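Local structure of glutathione transferase (4F0C) at residues 61-66 and 83-88. The protein is a fungal glutathione transferase of the Ure2p type that binds oxidized glutathione and probably transfers glutathione to electrophilic substrates. Residues are numbered along the deposited sequence; the frame is centred on the assembly and turned at random.
Sequences LIDHYY and EKYDPE
Lys-84 lays its ammonium end over one face of the Tyr-66 ring, a cation-pi contact with NZ 3.8 Å from the ring centroid and 15° off the normal. Lys-84 CE lies over the same face, 3.9 Å from the centroid of the Tyr-66 ring, and makes a CH-pi contact beside it. Bends at chi3 and chi4 bring CE and then NZ of Lys-84 over the ring, and the lysine side chain crosses the tyrosine at about a right angle. A water accepts from Lys-84 NZ at 2.7 Å and gives a weak bond to Tyr-66 OH, whose stronger partner is Asp-97 of the second subunit; Phe-96 of that subunit packs on Lys-84.

Next to this pair, Asp-63 and Tyr-85 meet tip to tip. Tyr-85 OH donates to Asp-63 OD2 at 2.6 Å, on the syn lone pair, with carboxylate and ring planes 60° apart. Asp-63 OD2 is also hydrogen-bonded to Tyr-80 OH, while Asp-63 OD1 is bonded to Gln-6 NE2 and accepts from the backbone N of Tyr-65 at 3.1 Å, from the anti side and tilted out of the carboxylate plane, in an Asx turn. The buried carboxylate is thus gripped through both oxygens, which would probably stabilise its charged form; Lys-84 NZ, 5.7 Å from Asp-63 OD2, could add a distant favourable charge. An alanine at Asp-63 would probably leave the hydroxyls of Tyr-85 and Tyr-80 without their shared acceptor and the turn without its side-chain bond.

Asp-63 opens a type I turn closed by Tyr-66 N on Asp-63 O at 3.1 Å. This turn follows strand 60-63, which lies between strands 7-11 and 69-72 in the sheet of the thioredoxin-like N-terminal domain; the contact ties its end to the part of helix 74-85 that carries Lys-84 and Tyr-85, beside the second subunit.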
loop_
_atom_site.group_PDB
_atom_site.type_symbol
_atom_site.label_atom_id
_atom_site.label_comp_id
_atom_site.label_asym_id
_atom_site.label_seq_id
_atom_site.Cartn_x
_atom_site.Cartn_y
_atom_site.Cartn_z
ATOM N N LEU A 61 -9.478 11.048 8.628
ATOM C CA LEU A 61 -10.937 11.187 8.761
ATOM C C LEU A 61 -11.294 11.142 10.230
ATOM O O LEU A 61 -10.815 10.265 10.951
ATOM C CB LEU A 61 -11.636 10.003 8.072
ATOM C CG LEU A 61 -13.177 10.015 8.143
ATOM C CD1 LEU A 61 -13.707 10.760 6.953
ATOM C CD2 LEU A 61 -13.754 8.580 8.172
ATOM N N ILE A 62 -12.115 12.085 10.687
ATOM C CA ILE A 62 -12.692 11.983 12.036
ATOM C C ILE A 62 -14.170 11.687 11.928
ATOM O O ILE A 62 -14.882 12.404 11.216
ATOM C CB ILE A 62 -12.582 13.293 12.836
ATOM C CG1 ILE A 62 -11.130 13.794 12.867
ATOM C CG2 ILE A 62 -13.123 13.093 14.288
ATOM C CD1 ILE A 62 -11.036 15.194 13.397
ATOM N N ASP A 63 -14.634 10.639 12.612
ATOM C CA ASP A 63 -16.051 10.305 12.636
ATOM C C ASP A 63 -16.689 10.899 13.910
ATOM O O ASP A 63 -16.626 10.343 15.015
ATOM C CB ASP A 63 -16.224 8.784 12.541
ATOM C CG ASP A 63 -17.678 8.352 12.417
ATOM O OD1 ASP A 63 -18.619 9.179 12.639
ATOM O OD2 ASP A 63 -17.864 7.142 12.137
ATOM N N HIS A 64 -17.302 12.062 13.758
ATOM C CA HIS A 64 -17.851 12.752 14.912
ATOM C C HIS A 64 -19.039 12.015 15.550
ATOM O O HIS A 64 -19.380 12.287 16.695
ATOM C CB HIS A 64 -18.235 14.195 14.541
ATOM C CG HIS A 64 -17.088 15.003 14.016
ATOM N ND1 HIS A 64 -15.974 15.295 14.779
ATOM C CD2 HIS A 64 -16.889 15.597 12.815
ATOM C CE1 HIS A 64 -15.135 16.023 14.062
ATOM N NE2 HIS A 64 -15.672 16.235 12.872
ATOM N N TYR A 65 -19.684 11.114 14.799
ATOM C CA TYR A 65 -20.874 10.421 15.311
ATOM C C TYR A 65 -20.462 9.068 15.904
ATOM O O TYR A 65 -21.303 8.273 16.312
ATOM C CB TYR A 65 -21.924 10.190 14.212
ATOM C CG TYR A 65 -22.508 11.447 13.566
ATOM C CD1 TYR A 65 -22.141 12.732 13.987
ATOM C CD2 TYR A 65 -23.479 11.334 12.545
ATOM C CE1 TYR A 65 -22.711 13.891 13.361
ATOM C CE2 TYR A 65 -24.031 12.451 11.938
ATOM C CZ TYR A 65 -23.642 13.721 12.328
ATOM O OH TYR A 65 -24.211 14.815 11.682
ATOM N N TYR A 66 -19.159 8.820 15.942
ATOM C CA TYR A 66 -18.637 7.618 16.602
ATOM C C TYR A 66 -17.507 8.022 17.556
ATOM O O TYR A 66 -16.393 7.529 17.442
ATOM C CB TYR A 66 -18.150 6.636 15.540
ATOM C CG TYR A 66 -17.802 5.241 16.054
ATOM C CD1 TYR A 66 -18.707 4.524 16.842
ATOM C CD2 TYR A 66 -16.577 4.657 15.739
ATOM C CE1 TYR A 66 -18.394 3.225 17.295
ATOM C CE2 TYR A 66 -16.254 3.372 16.180
ATOM C CZ TYR A 66 -17.170 2.662 16.960
ATOM O OH TYR A 66 -16.864 1.385 17.408
ATOM N N GLU A 83 -17.409 -0.605 5.952
ATOM C CA GLU A 83 -17.752 -1.526 7.029
ATOM C C GLU A 83 -18.880 -0.968 7.905
ATOM O O GLU A 83 -19.837 -1.676 8.266
ATOM C CB GLU A 83 -16.508 -1.873 7.857
ATOM C CG GLU A 83 -15.624 -2.901 7.151
ATOM C CD GLU A 83 -16.225 -4.307 7.194
ATOM O OE1 GLU A 83 -15.840 -5.153 6.361
ATOM O OE2 GLU A 83 -17.076 -4.567 8.068
ATOM N N LYS A 84 -18.793 0.314 8.229
ATOM C CA LYS A 84 -19.738 0.865 9.192
ATOM C C LYS A 84 -20.974 1.516 8.588
ATOM O O LYS A 84 -21.994 1.615 9.258
ATOM C CB LYS A 84 -19.031 1.861 10.140
ATOM C CG LYS A 84 -18.239 1.157 11.239
ATOM C CD LYS A 84 -17.757 2.102 12.363
ATOM C CE LYS A 84 -18.856 2.890 13.058
ATOM N NZ LYS A 84 -19.723 2.119 14.009
ATOM N N TYR A 85 -20.878 1.968 7.340
ATOM C CA TYR A 85 -21.911 2.823 6.755
ATOM C C TYR A 85 -22.324 2.423 5.324
ATOM O O TYR A 85 -22.933 3.221 4.599
ATOM C CB TYR A 85 -21.471 4.295 6.771
ATOM C CG TYR A 85 -21.115 4.780 8.173
ATOM C CD1 TYR A 85 -22.112 4.930 9.145
ATOM C CD2 TYR A 85 -19.784 5.027 8.532
ATOM C CE1 TYR A 85 -21.796 5.350 10.425
ATOM C CE2 TYR A 85 -19.455 5.465 9.812
ATOM C CZ TYR A 85 -20.471 5.602 10.770
ATOM O OH TYR A 85 -20.187 6.039 12.061
ATOM N N ASP A 86 -22.067 1.175 4.966
ATOM C CA ASP A 86 -22.582 0.625 3.708
ATOM C C ASP A 86 -23.293 -0.709 3.967
ATOM O O ASP A 86 -22.859 -1.771 3.464
ATOM C CB ASP A 86 -21.421 0.475 2.681
ATOM C CG ASP A 86 -21.908 0.041 1.293
ATOM O OD1 ASP A 86 -23.100 0.300 0.956
ATOM O OD2 ASP A 86 -21.086 -0.508 0.528
ATOM N N PRO A 87 -24.365 -0.688 4.793
ATOM C CA PRO A 87 -24.971 -1.963 5.217
ATOM C C PRO A 87 -25.660 -2.708 4.060
ATOM O O PRO A 87 -25.887 -3.926 4.145
ATOM C CB PRO A 87 -26.013 -1.530 6.273
ATOM C CG PRO A 87 -26.365 -0.116 5.861
ATOM C CD PRO A 87 -25.038 0.471 5.414
ATOM N N GLU A 88 -26.002 -1.998 3.000
ATOM C CA GLU A 88 -26.582 -2.660 1.831
ATOM C C GLU A 88 -25.531 -3.070 0.794
ATOM O O GLU A 88 -25.889 -3.568 -0.293
ATOM C CB GLU A 88 -27.641 -1.777 1.186
ATOM C CG GLU A 88 -28.873 -1.593 2.128
ATOM C CD GLU A 88 -30.025 -0.873 1.486
ATOM O OE1 GLU A 88 -29.948 0.362 1.263
ATOM O OE2 GLU A 88 -31.041 -1.555 1.253
HETATM O O HOH W 1 -18.683 -0.008 15.236
#